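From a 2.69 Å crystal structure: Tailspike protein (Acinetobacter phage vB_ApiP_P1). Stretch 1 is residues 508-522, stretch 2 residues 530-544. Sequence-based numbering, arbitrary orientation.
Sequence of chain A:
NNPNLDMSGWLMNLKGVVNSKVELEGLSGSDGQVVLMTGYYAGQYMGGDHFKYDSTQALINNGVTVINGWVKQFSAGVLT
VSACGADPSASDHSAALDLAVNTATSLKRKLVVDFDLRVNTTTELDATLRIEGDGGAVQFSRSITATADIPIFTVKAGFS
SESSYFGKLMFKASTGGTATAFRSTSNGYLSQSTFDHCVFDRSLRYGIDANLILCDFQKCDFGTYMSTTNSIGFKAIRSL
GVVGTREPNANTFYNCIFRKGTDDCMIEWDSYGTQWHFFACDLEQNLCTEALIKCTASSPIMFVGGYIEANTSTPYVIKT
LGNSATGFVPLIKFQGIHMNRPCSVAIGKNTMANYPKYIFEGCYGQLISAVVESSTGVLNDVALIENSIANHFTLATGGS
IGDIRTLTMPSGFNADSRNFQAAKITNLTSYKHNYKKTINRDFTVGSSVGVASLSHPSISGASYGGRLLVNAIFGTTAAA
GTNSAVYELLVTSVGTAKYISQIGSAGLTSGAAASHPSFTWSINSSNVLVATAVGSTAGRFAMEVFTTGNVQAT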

# COMPACT_ATOMS: atom_id res chain seq x y z
N LEU A 508 -40.75 -2.04 42.50
CA LEU A 508 -40.98 -2.81 43.73
C LEU A 508 -39.88 -2.46 44.73
O LEU A 508 -38.87 -3.16 44.87
N THR A 509 -40.10 -1.37 45.45
CA THR A 509 -39.11 -0.80 46.36
C THR A 509 -39.49 -0.93 47.83
O THR A 509 -38.81 -0.37 48.69
N SER A 510 -40.57 -1.66 48.14
CA SER A 510 -41.08 -1.72 49.50
C SER A 510 -40.91 -3.09 50.15
O SER A 510 -41.12 -3.20 51.37
N GLY A 511 -40.55 -4.12 49.40
CA GLY A 511 -40.33 -5.43 49.99
C GLY A 511 -41.59 -6.14 50.41
O GLY A 511 -41.58 -6.89 51.39
N ALA A 512 -42.70 -5.93 49.69
CA ALA A 512 -43.95 -6.61 50.02
C ALA A 512 -43.82 -8.12 49.88
O ALA A 512 -44.54 -8.86 50.55
N ALA A 513 -42.91 -8.58 49.02
CA ALA A 513 -42.63 -9.99 48.86
C ALA A 513 -41.12 -10.20 48.88
O ALA A 513 -40.34 -9.26 48.79
N ALA A 514 -40.71 -11.47 49.02
CA ALA A 514 -39.29 -11.78 49.10
C ALA A 514 -38.58 -11.51 47.78
O ALA A 514 -37.42 -11.09 47.78
N SER A 515 -39.26 -11.74 46.66
CA SER A 515 -38.66 -11.60 45.34
C SER A 515 -38.62 -10.16 44.84
O SER A 515 -38.25 -9.93 43.69
N HIS A 516 -38.99 -9.19 45.67
CA HIS A 516 -38.98 -7.80 45.22
C HIS A 516 -37.60 -7.19 45.43
O HIS A 516 -37.03 -7.32 46.52
N PRO A 517 -37.03 -6.52 44.43
CA PRO A 517 -35.69 -5.92 44.56
C PRO A 517 -35.71 -4.60 45.32
O PRO A 517 -35.43 -3.52 44.79
N SER A 518 -36.05 -4.68 46.61
CA SER A 518 -36.23 -3.51 47.46
C SER A 518 -35.02 -3.36 48.37
O SER A 518 -34.74 -4.25 49.18
N PHE A 519 -34.32 -2.23 48.26
CA PHE A 519 -33.08 -2.05 49.00
C PHE A 519 -32.92 -0.59 49.40
O PHE A 519 -33.37 0.32 48.70
N THR A 520 -32.28 -0.38 50.55
CA THR A 520 -31.83 0.93 51.00
C THR A 520 -30.32 1.01 50.84
O THR A 520 -29.61 0.03 51.11
N TRP A 521 -29.83 2.16 50.40
CA TRP A 521 -28.46 2.31 49.94
C TRP A 521 -27.61 3.12 50.91
O TRP A 521 -28.08 4.13 51.46
N SER A 522 -26.37 2.68 51.10
CA SER A 522 -25.43 3.35 51.98
C SER A 522 -24.03 3.17 51.41
O SER A 522 -23.82 2.47 50.42
N VAL A 530 -23.39 -0.18 49.40
CA VAL A 530 -24.00 -1.30 50.10
C VAL A 530 -25.51 -1.23 49.93
O VAL A 530 -26.11 -0.15 50.06
N ALA A 531 -26.13 -2.37 49.65
CA ALA A 531 -27.57 -2.51 49.56
C ALA A 531 -28.08 -3.33 50.74
O ALA A 531 -27.54 -4.40 51.03
N THR A 532 -29.10 -2.82 51.42
CA THR A 532 -29.71 -3.50 52.56
C THR A 532 -31.14 -3.88 52.21
O THR A 532 -31.93 -3.02 51.80
N ALA A 533 -31.48 -5.15 52.40
CA ALA A 533 -32.80 -5.64 52.04
C ALA A 533 -33.88 -4.95 52.87
O ALA A 533 -33.70 -4.69 54.06
N VAL A 534 -35.01 -4.66 52.22
CA VAL A 534 -36.11 -3.93 52.84
C VAL A 534 -37.32 -4.86 52.94
O VAL A 534 -37.67 -5.55 51.98
N GLY A 535 -37.95 -4.87 54.11
CA GLY A 535 -39.17 -5.64 54.28
C GLY A 535 -38.90 -7.13 54.24
O GLY A 535 -38.04 -7.65 54.97
N SER A 536 -39.63 -7.83 53.37
CA SER A 536 -39.51 -9.28 53.25
C SER A 536 -38.49 -9.70 52.20
O SER A 536 -38.34 -10.90 51.95
N THR A 537 -37.78 -8.75 51.60
CA THR A 537 -36.87 -9.05 50.50
C THR A 537 -35.79 -10.03 50.94
O THR A 537 -35.09 -9.80 51.94
N ALA A 538 -35.65 -11.12 50.19
CA ALA A 538 -34.63 -12.13 50.47
C ALA A 538 -34.46 -13.00 49.23
O ALA A 538 -35.44 -13.33 48.55
N GLY A 539 -33.21 -13.36 48.94
CA GLY A 539 -32.88 -14.22 47.83
C GLY A 539 -31.73 -13.64 47.03
O GLY A 539 -30.99 -12.77 47.50
N ARG A 540 -31.58 -14.13 45.80
CA ARG A 540 -30.50 -13.73 44.92
C ARG A 540 -30.97 -12.63 43.98
O ARG A 540 -31.98 -12.78 43.29
N PHE A 541 -30.22 -11.53 43.95
CA PHE A 541 -30.54 -10.37 43.13
C PHE A 541 -29.31 -9.95 42.34
O PHE A 541 -28.20 -10.44 42.57
N ALA A 542 -29.51 -9.05 41.38
CA ALA A 542 -28.43 -8.55 40.55
C ALA A 542 -28.66 -7.07 40.27
O ALA A 542 -29.76 -6.67 39.88
N MSE A 543 -27.61 -6.27 40.47
CA MSE A 543 -27.70 -4.83 40.25
C MSE A 543 -26.96 -4.40 38.98
O MSE A 543 -26.00 -5.05 38.56
N GLU A 544 -27.42 -3.31 38.39
CA GLU A 544 -26.74 -2.66 37.27
C GLU A 544 -26.64 -1.18 37.58
O GLU A 544 -27.66 -0.51 37.74

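The most unusual feature is a selenomethionine methyl packed on an aromatic ring: Met-543 CE lies 3.6 Å from the centroid of the Phe-519 ring, over its face, a CH-pi contact. Met-543 reaches it with chi1 m, chi2 p and chi3 t. Phe-519 (chi1 m) also turns its edge to the face of Phe-541 (chi1 m), with planes at 87° and Phe-519 CZ 3.6 Å from Phe-541 CG. Phe-541 points toward stretch 1, and its CD2 meets Pro-517 CB at 3.9 Å.

Trp-521 (chi1 m, chi2 93°) extends this apolar layer. Ala-531 CB sits over its six-membered ring, 3.5 Å from Trp-521 CZ3. Met-543 CG lies at the ring edge, 3.7 Å from Trp-521 CH2.

Thr-520, Ser-522, Val-530 and Thr-532 occupy the other sheet face. Water 2 links the two strands there, at 2.8 Å from Ser-522 OG and 2.9 Å from Thr-532 OG1. It donates to Thr-520 O (2.6 Å) and Val-530 O (3.2 Å). Val-534 (chi1 t) points toward stretch 1; its CG2 is 3.3 Å from Thr-520 OG1.

In the loops, Thr-537 (chi1 m) places OG1 2.9 Å from His-516 O and 3.0 Å from Val-534 O. Its single proton cannot be assigned between them. Water 1 bridges Ser-536 OG (2.7 Å) and Gly-511 O (3.3 Å).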

# COMPACT_ATOMS: atom_id res chain seq x y z
CB LEU A 508 -41.03 -4.30 43.42
CG LEU A 508 -41.98 -4.69 42.29
CD1 LEU A 508 -41.90 -6.19 42.01
CD2 LEU A 508 -43.40 -4.27 42.60
CB THR A 509 -38.85 0.67 46.02
OG1 THR A 509 -40.09 1.39 46.07
CG2 THR A 509 -38.25 0.80 44.63
CB SER A 510 -42.56 -1.33 49.53
OG SER A 510 -42.74 0.02 49.13
CB ALA A 512 -45.08 -6.08 49.15
CB ALA A 513 -43.23 -10.54 47.56
CB ALA A 514 -39.10 -13.24 49.53
CB SER A 515 -39.40 -12.48 44.33
OG SER A 515 -40.77 -12.10 44.24
CB HIS A 516 -40.02 -6.98 45.98
CG HIS A 516 -41.43 -7.39 45.69
ND1 HIS A 516 -42.52 -6.70 46.18
CD2 HIS A 516 -41.94 -8.42 44.97
CE1 HIS A 516 -43.63 -7.29 45.77
NE2 HIS A 516 -43.30 -8.34 45.04
CB PRO A 517 -35.25 -5.76 43.10
CG PRO A 517 -36.53 -5.51 42.38
CD PRO A 517 -37.58 -6.34 43.07
CB SER A 518 -37.51 -3.63 48.27
OG SER A 518 -38.61 -3.97 47.44
CB PHE A 519 -31.86 -2.50 48.18
CG PHE A 519 -31.98 -3.90 47.65
CD1 PHE A 519 -31.73 -4.98 48.47
CD2 PHE A 519 -32.35 -4.12 46.34
CE1 PHE A 519 -31.85 -6.27 47.99
CE2 PHE A 519 -32.47 -5.41 45.85
CZ PHE A 519 -32.21 -6.48 46.68
CB THR A 520 -32.23 1.18 52.46
OG1 THR A 520 -33.65 1.10 52.59
CG2 THR A 520 -31.76 2.56 52.92
CB TRP A 521 -28.43 2.94 48.55
CG TRP A 521 -29.20 2.13 47.56
CD1 TRP A 521 -30.51 2.27 47.22
CD2 TRP A 521 -28.70 1.02 46.81
NE1 TRP A 521 -30.86 1.33 46.29
CE2 TRP A 521 -29.77 0.54 46.02
CE3 TRP A 521 -27.46 0.38 46.72
CZ2 TRP A 521 -29.63 -0.54 45.15
CZ3 TRP A 521 -27.32 -0.69 45.86
CH2 TRP A 521 -28.40 -1.14 45.09
CB SER A 522 -25.50 2.80 53.41
OG SER A 522 -25.18 1.42 53.44
CB VAL A 530 -23.61 -1.31 51.59
CG1 VAL A 530 -24.25 -2.49 52.31
CG2 VAL A 530 -22.10 -1.34 51.74
CB ALA A 531 -27.98 -3.17 48.24
CB THR A 532 -29.68 -2.61 53.80
OG1 THR A 532 -28.33 -2.22 54.08
CG2 THR A 532 -30.25 -3.35 55.00
CB ALA A 533 -32.88 -7.15 52.22
CB VAL A 534 -36.46 -2.67 52.03
CG1 VAL A 534 -37.70 -1.99 52.59
CG2 VAL A 534 -35.28 -1.71 52.02
CB SER A 536 -40.87 -9.89 52.90
OG SER A 536 -41.85 -9.52 53.86
CB THR A 537 -36.23 -7.76 49.98
OG1 THR A 537 -37.22 -6.95 49.34
CG2 THR A 537 -35.11 -8.07 48.99
CB ALA A 538 -35.00 -12.99 51.68
CB ARG A 540 -29.97 -14.92 44.12
CG ARG A 540 -28.97 -14.55 43.05
CD ARG A 540 -28.13 -15.74 42.64
NE ARG A 540 -27.29 -16.18 43.74
CZ ARG A 540 -26.39 -17.16 43.67
NH1 ARG A 540 -26.22 -17.81 42.52
NH2 ARG A 540 -25.67 -17.48 44.73
CB PHE A 541 -31.05 -9.20 43.98
CG PHE A 541 -32.34 -9.50 44.71
CD1 PHE A 541 -32.32 -10.17 45.93
CD2 PHE A 541 -33.56 -9.11 44.18
CE1 PHE A 541 -33.50 -10.45 46.59
CE2 PHE A 541 -34.74 -9.38 44.85
CZ PHE A 541 -34.71 -10.05 46.05
CB ALA A 542 -28.35 -9.32 39.23
CB MSE A 543 -27.13 -4.06 41.45
CG MSE A 543 -28.08 -3.94 42.63
SE MSE A 543 -28.42 -5.63 43.54
CE MSE A 543 -29.06 -4.93 45.24
CB GLU A 544 -27.50 -2.89 35.95
CG GLU A 544 -27.43 -4.32 35.45
CD GLU A 544 -28.26 -4.55 34.20
OE1 GLU A 544 -29.49 -4.33 34.25
OE2 GLU A 544 -27.69 -4.96 33.17
O HOH W 1 -43.76 -7.64 53.69
O HOH W 2 -27.67 0.29 52.87